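PDB 4HBZ: putative phosphohistidine phosphatase, SixA from Nakamurella multipartita, which probably acts as a phosphohistidine phosphatase or a related phosphatase of the phosphoglycerate-mutase-like histidine phosphatase superfamily. Local coordinates for residues A[64-69]-A[114-119]; A[86-91]-A[107-112]; A[131-136]-A[145-150]; A[158-163]-A[176-181]. All blocks are in the same frame, centred on the assembly; numbering follows the deposited sequence. Where two conformers were deposited one is given.

Contact 1 of 4, residues A[64-69]-A[114-119]; sequences DVVVCS and TVLVVG
Val65 to Cys68 pair in parallel register with Val115 to Val118 within the mixed sheet of the histidine phosphatase fold, between edge strand 86-90 and strand 20-26. The axes of the two strands come within 4.7 Å at only 9°. Their ladder has the usual parallel form: Val65 O receives Leu116 N, Leu116 O receives Val67 N (2.8 Å), Val67 O receives Val118 N, and Val118 O receives Ser69 N, the last at 172°. CA-H groups add to it, with Val66 CA 3.1 Å from Leu116 O.

At the start of the pair the Asp64 carboxylate crosses to the neighbouring strand. Its CG lies beside the backbone N (chi1 -59°), and OD2 takes Thr114 N at 2.9 Å on its anti side. Ser113 N also donates to OD2, and a water bridges OD2 to Thr114 OG1, while Asp64 N returns a bond to Thr114 O.

At the C-terminal ends of the strands, where this family places its active site, Ser69 OG bonds His120 NE2. Val65, Val67, Val115 and Val117 occupy one face of the sheet. On the other, Val66, Cys68, Leu116 and Val118 meet helix 72-81 and strand 20-26. Within this second group Val66 CG1 meets Val118 CG2 at 4.2 Å, and Cys68 SG rests 4.0 Å from Val118 CB.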
# COMPACT_ATOMS: atom_id res chain seq x y z
N ASP A 64 -9.30 0.93 -8.19
CA ASP A 64 -10.59 1.60 -8.05
C ASP A 64 -10.53 2.84 -7.16
O ASP A 64 -11.21 3.84 -7.42
CB ASP A 64 -11.67 0.67 -7.52
CG ASP A 64 -11.89 -0.52 -8.42
OD1 ASP A 64 -12.24 -0.28 -9.63
OD2 ASP A 64 -11.65 -1.67 -7.97
N VAL A 65 -9.73 2.75 -6.10
CA VAL A 65 -9.66 3.78 -5.06
C VAL A 65 -8.22 3.88 -4.55
O VAL A 65 -7.57 2.85 -4.36
CB VAL A 65 -10.59 3.41 -3.88
CG1 VAL A 65 -10.50 4.42 -2.76
CG2 VAL A 65 -12.03 3.27 -4.37
N VAL A 66 -7.74 5.10 -4.37
CA VAL A 66 -6.41 5.33 -3.80
C VAL A 66 -6.66 6.08 -2.49
O VAL A 66 -7.50 7.01 -2.43
CB VAL A 66 -5.55 6.21 -4.70
CG1 VAL A 66 -4.16 6.38 -4.11
CG2 VAL A 66 -5.43 5.57 -6.07
N VAL A 67 -5.94 5.65 -1.45
CA VAL A 67 -5.83 6.41 -0.18
C VAL A 67 -4.38 6.88 -0.13
O VAL A 67 -3.43 6.05 -0.18
CB VAL A 67 -6.21 5.59 1.06
CG1 VAL A 67 -6.34 6.53 2.25
CG2 VAL A 67 -7.51 4.78 0.83
N CYS A 68 -4.16 8.20 -0.03
CA CYS A 68 -2.84 8.76 -0.21
C CYS A 68 -2.52 9.80 0.86
O CYS A 68 -3.32 10.67 1.13
CB CYS A 68 -2.76 9.42 -1.59
SG CYS A 68 -1.12 9.99 -2.12
N SER A 69 -1.34 9.70 1.46
CA SER A 69 -0.83 10.76 2.32
C SER A 69 -0.81 12.11 1.59
O SER A 69 -0.53 12.19 0.40
CB SER A 69 0.58 10.41 2.76
OG SER A 69 1.19 11.48 3.42
N THR A 114 -10.05 -3.20 -6.04
CA THR A 114 -8.59 -2.96 -5.95
C THR A 114 -8.35 -1.58 -5.32
O THR A 114 -8.86 -0.58 -5.80
CB THR A 114 -7.94 -3.02 -7.35
OG1 THR A 114 -8.38 -4.23 -7.99
CG2 THR A 114 -6.45 -2.99 -7.31
N VAL A 115 -7.65 -1.59 -4.21
CA VAL A 115 -7.28 -0.38 -3.45
C VAL A 115 -5.79 -0.21 -3.37
O VAL A 115 -5.09 -1.14 -3.06
CB VAL A 115 -7.90 -0.41 -2.04
CG1 VAL A 115 -7.44 0.75 -1.22
CG2 VAL A 115 -9.42 -0.47 -2.10
N LEU A 116 -5.31 1.01 -3.66
CA LEU A 116 -3.92 1.37 -3.51
C LEU A 116 -3.79 2.34 -2.34
O LEU A 116 -4.52 3.34 -2.29
CB LEU A 116 -3.48 2.06 -4.81
CG LEU A 116 -2.07 2.70 -4.78
CD1 LEU A 116 -0.96 1.69 -4.50
CD2 LEU A 116 -1.78 3.46 -6.08
N VAL A 117 -2.81 2.10 -1.50
CA VAL A 117 -2.44 2.98 -0.40
C VAL A 117 -1.05 3.52 -0.66
O VAL A 117 -0.15 2.73 -0.88
CB VAL A 117 -2.46 2.26 0.96
CG1 VAL A 117 -2.06 3.17 2.12
CG2 VAL A 117 -3.84 1.62 1.22
N VAL A 118 -0.85 4.85 -0.66
CA VAL A 118 0.46 5.44 -0.85
C VAL A 118 0.81 6.20 0.43
O VAL A 118 0.18 7.19 0.79
CB VAL A 118 0.47 6.37 -2.08
CG1 VAL A 118 1.90 6.85 -2.34
CG2 VAL A 118 -0.07 5.65 -3.35
N GLY A 119 1.77 5.66 1.13
CA GLY A 119 2.15 6.24 2.40
C GLY A 119 3.63 6.15 2.71
O GLY A 119 4.48 6.17 1.83
O HOH W 1 -10.35 -3.29 -9.80

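Contact 2 of 4, residues A[86-91]-A[107-112]; sequences QVRYRD and AVPADA. With ACY (acetic acid), chain B.
Arg88 meets Ala107, Val108 and Pro109 by packing alone, with no hydrogen bond joining the two segments. Its guanidinium lies between Val108 CA, 4.1 Å above the centre of one face, and an acetate oxygen, OXT, over the opposite face. Arg88 CG, anti to the carbonyl carbon (chi1 -61°), rests 3.9 Å from acetate OXT. Arg88 NH1 is 3.3 Å from Ala107 O, but the angle is poor for a bond. Pro109 CD approaches Arg88 NH2 obliquely at 3.8 Å, while Pro109 CG meets Gln86 OE1.

Arg90 makes the polar bonds to the acetate, which probably comes from the crystallisation liquor. NH1 donates to acetate O and NH2 to acetate OXT (2.8 Å, 178°), with the carboxylate at the guanidinium edge. NH1 also reaches Tyr89 O at 3.0 Å from above the carbonyl plane, and NE forms a salt bridge with Glu104. Arg88 CB sits under one face of the Arg90 guanidinium. A leucine in place of Arg90 would probably leave Glu104 without its positive mate and the acetate without either donor.

The loop after helix 98-106 lies against edge strand 86-90, Val108 also packing on Val65 of strand 65-69, while Val87 and Tyr89 pack on Leu78 of helix 72-81.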
# COMPACT_ATOMS: atom_id res chain seq x y z
N GLN A 86 -10.32 7.22 -8.22
CA GLN A 86 -10.75 8.22 -7.24
C GLN A 86 -9.71 8.22 -6.12
O GLN A 86 -9.27 7.15 -5.71
CB GLN A 86 -12.16 7.94 -6.72
CG GLN A 86 -12.45 6.57 -6.19
CD GLN A 86 -13.94 6.41 -5.73
OE1 GLN A 86 -14.35 6.98 -4.72
NE2 GLN A 86 -14.72 5.61 -6.47
N VAL A 87 -9.31 9.40 -5.66
CA VAL A 87 -8.25 9.52 -4.65
C VAL A 87 -8.81 10.17 -3.39
O VAL A 87 -9.54 11.16 -3.47
CB VAL A 87 -7.05 10.33 -5.15
CG1 VAL A 87 -5.93 10.34 -4.09
CG2 VAL A 87 -6.58 9.85 -6.50
N ARG A 88 -8.49 9.56 -2.24
CA ARG A 88 -8.80 10.09 -0.93
C ARG A 88 -7.49 10.52 -0.30
O ARG A 88 -6.71 9.66 0.14
CB ARG A 88 -9.47 9.01 -0.11
CG ARG A 88 -10.80 8.50 -0.73
CD ARG A 88 -11.25 7.12 -0.27
NE ARG A 88 -11.80 7.12 1.06
CZ ARG A 88 -13.10 7.16 1.38
NH1 ARG A 88 -13.42 7.20 2.67
NH2 ARG A 88 -14.08 7.22 0.47
N TYR A 89 -7.23 11.81 -0.28
CA TYR A 89 -6.02 12.33 0.33
C TYR A 89 -6.29 12.46 1.85
O TYR A 89 -7.32 13.02 2.26
CB TYR A 89 -5.61 13.68 -0.24
CG TYR A 89 -5.15 13.59 -1.68
CD1 TYR A 89 -3.89 13.02 -1.99
CD2 TYR A 89 -6.00 13.98 -2.71
CE1 TYR A 89 -3.49 12.92 -3.32
CE2 TYR A 89 -5.59 13.86 -4.02
CZ TYR A 89 -4.32 13.34 -4.29
OH TYR A 89 -3.94 13.24 -5.64
N ARG A 90 -5.36 12.02 2.67
CA ARG A 90 -5.56 11.96 4.12
C ARG A 90 -4.33 12.39 4.88
O ARG A 90 -3.27 11.77 4.74
CB ARG A 90 -5.97 10.56 4.53
CG ARG A 90 -7.30 10.07 4.01
CD ARG A 90 -8.43 10.78 4.71
NE ARG A 90 -9.75 10.27 4.28
CZ ARG A 90 -10.46 10.73 3.27
NH1 ARG A 90 -10.00 11.68 2.42
NH2 ARG A 90 -11.66 10.16 3.01
N ASP A 91 -4.49 13.41 5.73
CA ASP A 91 -3.45 13.73 6.70
C ASP A 91 -3.19 12.59 7.65
O ASP A 91 -2.06 12.43 8.15
CB ASP A 91 -3.84 14.99 7.46
CG ASP A 91 -3.71 16.26 6.62
OD1 ASP A 91 -2.76 16.45 5.79
OD2 ASP A 91 -4.53 17.19 6.89
N ALA A 107 -12.91 2.45 5.16
CA ALA A 107 -13.89 3.42 4.79
C ALA A 107 -14.11 3.60 3.25
O ALA A 107 -15.00 4.36 2.86
CB ALA A 107 -13.56 4.79 5.44
N VAL A 108 -13.29 2.93 2.43
CA VAL A 108 -13.42 3.07 0.97
C VAL A 108 -14.77 2.50 0.51
O VAL A 108 -15.43 1.70 1.22
CB VAL A 108 -12.28 2.35 0.18
CG1 VAL A 108 -10.95 2.92 0.63
CG2 VAL A 108 -12.36 0.86 0.27
N PRO A 109 -15.22 2.91 -0.66
CA PRO A 109 -16.46 2.31 -1.23
C PRO A 109 -16.39 0.81 -1.20
O PRO A 109 -15.44 0.18 -1.63
CB PRO A 109 -16.50 2.86 -2.64
CG PRO A 109 -15.82 4.21 -2.50
CD PRO A 109 -14.72 4.02 -1.49
N ALA A 110 -17.40 0.18 -0.63
CA ALA A 110 -17.35 -1.20 -0.32
C ALA A 110 -17.18 -2.06 -1.56
O ALA A 110 -16.59 -3.12 -1.43
CB ALA A 110 -18.63 -1.62 0.39
N ASP A 111 -17.68 -1.63 -2.71
CA ASP A 111 -17.61 -2.48 -3.89
C ASP A 111 -16.28 -2.32 -4.64
O ASP A 111 -16.09 -2.96 -5.68
CB ASP A 111 -18.77 -2.18 -4.87
CG ASP A 111 -20.12 -2.59 -4.31
OD1 ASP A 111 -20.16 -3.50 -3.45
OD2 ASP A 111 -21.14 -1.99 -4.75
N ALA A 112 -15.37 -1.49 -4.14
CA ALA A 112 -14.02 -1.43 -4.74
C ALA A 112 -13.39 -2.80 -4.74
O ALA A 112 -13.45 -3.52 -3.74
CB ALA A 112 -13.12 -0.45 -4.00
C ACY B . -12.68 11.89 0.01
O ACY B . -11.61 12.53 0.22
OXT ACY B . -13.23 11.14 0.86
CH3 ACY B . -13.36 12.04 -1.33

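Contact 3 of 4, residues A[131-136]-A[145-150]; sequences LVRQSL and SGAGDE
Arg133, Val132 and Leu136, on helix 123-138, hold a loop that carries an ST turn at Ser145 and a type II beta turn from Gly146 to Asp149. The tight part centres on the Arg133 guanidinium. Its NH1 donates to two carbonyls, Ser145 O at 2.8 Å and Ala147 O at 2.9 Å, both close to the guanidinium plane. The bond to Ala147 O falls on a lone pair in the carbonyl plane, whereas at Ser145 O the donor stands 48° above it. NH2 adds a weak bond to Ser145 O. Bends at chi2 and chi3 fold the chain back, and Leu136 CD1 lies 3.2 Å above the centre of one guanidinium face. An alanine in place of Arg133 would probably leave the two turn carbonyls without their shared donor and the loop less firmly fixed to the helix.

Beside this grip, Ala147 CB rests against both Val132 CG1 and Leu136 CD1, each at 3.9 Å. Gly148 suits its place, since its positive phi (103°) would jam a CB against the preceding carbonyl and bring it tight against Val132 CG1.

The outer side is looser. Gly146, Asp149 and Glu150 are exposed, and Asp149 OD1 stays 5.7 Å from Arg133 NH1, so any electrostatic help to the arginine would be long-range and probably modest. Glu150 OE1 accepts a weak bond from Gly148 N, and its side chain touches Leu178 and Val181. Back on the packed side, Ser145 OG, 3.9 Å from Leu136 CD2, accepts from Ala147 N at 3.0 Å, closing the ST turn.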
# COMPACT_ATOMS: atom_id res chain seq x y z
N LEU A 131 -1.29 -7.62 8.58
CA LEU A 131 -2.34 -8.28 7.80
C LEU A 131 -1.99 -9.73 7.49
O LEU A 131 -2.83 -10.65 7.57
CB LEU A 131 -2.59 -7.52 6.48
CG LEU A 131 -3.30 -6.16 6.64
CD1 LEU A 131 -3.33 -5.45 5.30
CD2 LEU A 131 -4.67 -6.23 7.26
N VAL A 132 -0.71 -9.94 7.14
CA VAL A 132 -0.23 -11.32 6.86
C VAL A 132 -0.38 -12.20 8.08
O VAL A 132 -0.86 -13.34 8.00
CB VAL A 132 1.20 -11.32 6.31
CG1 VAL A 132 1.85 -12.70 6.38
CG2 VAL A 132 1.19 -10.73 4.92
N ARG A 133 0.06 -11.71 9.24
CA ARG A 133 -0.01 -12.53 10.44
C ARG A 133 -1.43 -12.82 10.85
O ARG A 133 -1.72 -13.89 11.36
CB ARG A 133 0.76 -11.81 11.55
CG ARG A 133 2.27 -11.64 11.28
CD ARG A 133 3.02 -12.78 10.53
NE ARG A 133 3.28 -13.89 11.43
CZ ARG A 133 4.06 -14.96 11.17
NH1 ARG A 133 4.72 -15.10 10.00
NH2 ARG A 133 4.18 -15.89 12.10
N GLN A 134 -2.33 -11.87 10.67
CA GLN A 134 -3.76 -12.09 10.99
C GLN A 134 -4.35 -13.16 10.09
O GLN A 134 -5.12 -14.01 10.52
CB GLN A 134 -4.53 -10.76 10.91
CG GLN A 134 -6.00 -10.85 11.31
CD GLN A 134 -6.23 -11.11 12.81
OE1 GLN A 134 -5.41 -10.81 13.66
NE2 GLN A 134 -7.39 -11.59 13.11
N SER A 135 -4.01 -13.09 8.82
CA SER A 135 -4.50 -14.08 7.88
C SER A 135 -3.98 -15.50 8.25
O SER A 135 -4.75 -16.49 8.21
CB SER A 135 -4.14 -13.68 6.47
OG SER A 135 -4.68 -14.65 5.55
N LEU A 136 -2.72 -15.60 8.62
CA LEU A 136 -2.16 -16.88 9.11
C LEU A 136 -2.98 -17.43 10.26
O LEU A 136 -3.31 -18.64 10.30
CB LEU A 136 -0.71 -16.68 9.56
CG LEU A 136 0.36 -16.49 8.50
CD1 LEU A 136 1.68 -16.19 9.21
CD2 LEU A 136 0.51 -17.77 7.67
N SER A 145 5.61 -20.10 10.88
CA SER A 145 5.64 -19.63 9.48
C SER A 145 6.43 -18.31 9.32
O SER A 145 6.29 -17.36 10.11
CB SER A 145 4.22 -19.42 8.93
OG SER A 145 4.29 -18.88 7.61
N GLY A 146 7.26 -18.28 8.27
CA GLY A 146 7.99 -17.06 7.90
C GLY A 146 7.18 -16.14 6.97
O GLY A 146 7.75 -15.18 6.41
N ALA A 147 5.88 -16.43 6.76
CA ALA A 147 5.06 -15.63 5.82
C ALA A 147 5.15 -14.19 6.25
O ALA A 147 5.05 -13.89 7.42
CB ALA A 147 3.60 -16.08 5.80
N GLY A 148 5.41 -13.30 5.31
CA GLY A 148 5.55 -11.90 5.63
C GLY A 148 7.00 -11.48 5.66
O GLY A 148 7.28 -10.30 5.67
N ASP A 149 7.92 -12.44 5.80
CA ASP A 149 9.35 -12.09 5.85
C ASP A 149 9.82 -11.33 4.61
O ASP A 149 10.81 -10.66 4.71
CB ASP A 149 10.23 -13.33 6.08
CG ASP A 149 10.26 -13.79 7.57
OD1 ASP A 149 9.80 -13.07 8.52
OD2 ASP A 149 10.79 -14.91 7.81
N GLU A 150 9.14 -11.45 3.48
CA GLU A 150 9.48 -10.65 2.29
C GLU A 150 9.39 -9.16 2.52
O GLU A 150 9.99 -8.36 1.77
CB GLU A 150 8.56 -10.96 1.10
CG GLU A 150 8.63 -12.38 0.66
CD GLU A 150 7.59 -13.24 1.35
OE1 GLU A 150 7.20 -13.04 2.56
OE2 GLU A 150 7.18 -14.16 0.61

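Contact 4 of 4, residues A[158-163]-A[176-181]; sequences TFAVLS and AELQLV
Strands 159-163 and 177-181 run antiparallel, their short axes at 145° and 4.5 Å apart at the closest, with the register slipping by one residue between Val161 and Leu162. At the slip Val161 O takes two amides, Gln179 N at 2.8 Å and Leu180 N more weakly at 3.3 Å, while Val161 N donates to Leu180 O. Farther on, Ser163 and Glu177 exchange a pair of backbone bonds, and a water spans Ser163 O and Glu177 OE2.

Leu180 lies alongside Val161, pointing the same way. With CG between the backbone N and carbonyl carbon (chi1 60°), the crowded position, its CG comes 3.9 Å from Val161 CB, and CD1 meets Val161 CG2 at 3.7 Å. Gln179 bends over Ser163 CB, its NE2 returning weakly to Glu177 O within its own strand.

On the other face Leu178 CD1 touches Ala160 CB at 3.9 Å, and the Leu178 side chain crosses that of Leu162, whose CB packs on Ala176 CB. Leu162 and Leu178 both reach Val132 of helix 123-138, whereas Phe159 and Leu180 face helix 43-59 and meet Trp55. Near one end Thr158 CG2 presses on Val181 CG1 at 3.5 Å. Two residues, Gln179 and Leu180, opposite the single Val161 form a classic beta bulge, here in the antiparallel pair that finishes one edge of the sheet.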
# COMPACT_ATOMS: atom_id res chain seq x y z
N THR A 158 8.86 0.82 -2.95
CA THR A 158 8.38 -0.57 -2.88
C THR A 158 6.90 -0.66 -2.71
O THR A 158 6.30 0.19 -2.08
CB THR A 158 9.07 -1.29 -1.70
OG1 THR A 158 10.48 -1.23 -1.87
CG2 THR A 158 8.69 -2.76 -1.57
N PHE A 159 6.29 -1.66 -3.29
CA PHE A 159 4.91 -1.97 -2.93
C PHE A 159 4.71 -3.45 -2.75
O PHE A 159 5.39 -4.28 -3.30
CB PHE A 159 3.91 -1.40 -3.95
CG PHE A 159 4.04 -1.95 -5.35
CD1 PHE A 159 3.40 -3.12 -5.75
CD2 PHE A 159 4.84 -1.26 -6.28
CE1 PHE A 159 3.52 -3.59 -7.04
CE2 PHE A 159 4.98 -1.75 -7.55
CZ PHE A 159 4.30 -2.87 -7.94
N ALA A 160 3.75 -3.75 -1.89
CA ALA A 160 3.26 -5.12 -1.61
C ALA A 160 1.85 -5.29 -2.12
O ALA A 160 1.04 -4.34 -2.03
CB ALA A 160 3.28 -5.40 -0.11
N VAL A 161 1.58 -6.43 -2.70
CA VAL A 161 0.28 -6.77 -3.22
C VAL A 161 -0.27 -7.89 -2.35
O VAL A 161 0.38 -8.93 -2.18
CB VAL A 161 0.33 -7.25 -4.67
CG1 VAL A 161 -1.09 -7.57 -5.20
CG2 VAL A 161 1.04 -6.24 -5.57
N LEU A 162 -1.45 -7.65 -1.76
CA LEU A 162 -2.10 -8.59 -0.89
C LEU A 162 -3.51 -8.87 -1.36
O LEU A 162 -4.08 -8.09 -2.10
CB LEU A 162 -2.13 -8.07 0.55
CG LEU A 162 -0.79 -7.66 1.14
CD1 LEU A 162 -0.57 -6.16 1.03
CD2 LEU A 162 -0.65 -8.11 2.59
N SER A 163 -4.06 -10.01 -0.94
CA SER A 163 -5.38 -10.41 -1.34
C SER A 163 -6.14 -10.81 -0.08
O SER A 163 -5.61 -11.51 0.80
CB SER A 163 -5.26 -11.62 -2.27
OG SER A 163 -6.53 -11.98 -2.71
N ALA A 176 -4.89 -10.35 5.34
CA ALA A 176 -4.76 -10.53 3.88
C ALA A 176 -3.51 -11.36 3.65
O ALA A 176 -2.56 -11.26 4.41
CB ALA A 176 -4.68 -9.20 3.16
N GLU A 177 -3.50 -12.09 2.55
CA GLU A 177 -2.35 -12.92 2.20
C GLU A 177 -1.45 -12.16 1.23
O GLU A 177 -1.93 -11.51 0.30
CB GLU A 177 -2.84 -14.18 1.50
CG GLU A 177 -3.57 -15.14 2.45
CD GLU A 177 -3.85 -16.46 1.73
OE1 GLU A 177 -2.87 -17.22 1.43
OE2 GLU A 177 -5.03 -16.69 1.41
N LEU A 178 -0.16 -12.28 1.46
CA LEU A 178 0.81 -11.57 0.64
C LEU A 178 1.01 -12.32 -0.66
O LEU A 178 1.39 -13.54 -0.63
CB LEU A 178 2.11 -11.45 1.39
CG LEU A 178 3.26 -10.74 0.70
CD1 LEU A 178 2.92 -9.28 0.38
CD2 LEU A 178 4.46 -10.76 1.61
N GLN A 179 0.82 -11.63 -1.78
CA GLN A 179 1.02 -12.19 -3.12
C GLN A 179 2.43 -11.93 -3.65
O GLN A 179 3.05 -12.83 -4.24
CB GLN A 179 -0.04 -11.67 -4.11
CG GLN A 179 -1.49 -11.93 -3.70
CD GLN A 179 -1.73 -13.37 -3.34
OE1 GLN A 179 -1.54 -14.26 -4.19
NE2 GLN A 179 -2.09 -13.64 -2.09
N LEU A 180 2.88 -10.70 -3.47
CA LEU A 180 4.18 -10.29 -3.97
C LEU A 180 4.63 -8.99 -3.36
O LEU A 180 3.81 -8.16 -2.94
CB LEU A 180 4.20 -10.22 -5.48
CG LEU A 180 3.28 -9.31 -6.17
CD1 LEU A 180 4.10 -8.08 -6.62
CD2 LEU A 180 2.68 -9.97 -7.41
N VAL A 181 5.95 -8.81 -3.37
CA VAL A 181 6.57 -7.54 -3.03
C VAL A 181 7.41 -7.16 -4.25
O VAL A 181 8.28 -7.96 -4.67
CB VAL A 181 7.38 -7.58 -1.73
CG1 VAL A 181 7.99 -6.20 -1.42
CG2 VAL A 181 6.56 -8.11 -0.57
O HOH W 2 -6.66 -14.50 1.12

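How the contacts relate
Contacts 1, 2 and 4 share one six-stranded mixed sheet, ordered 86-90, 65-69, 114-119, 20-26, 159-164, 177-182. Contact 1 lies in its parallel part, with contact 2 touching it at one edge, their centres about 7 Å apart. Contact 4 is the antiparallel pair at the far edge, about 14 Å from contact 1 between centres. Contact 3 joins it through Leu131 O and Ala176 N, about 10 Å away between centres. In the chain, contact 2 falls between the two segments of contact 1; contacts 3 and 4 follow in series. The parallel strands of contact 1 end, as in this family, at the probable active site, whereas contacts 3 and 4 build the opposite flank, with helix 123-138 packed there.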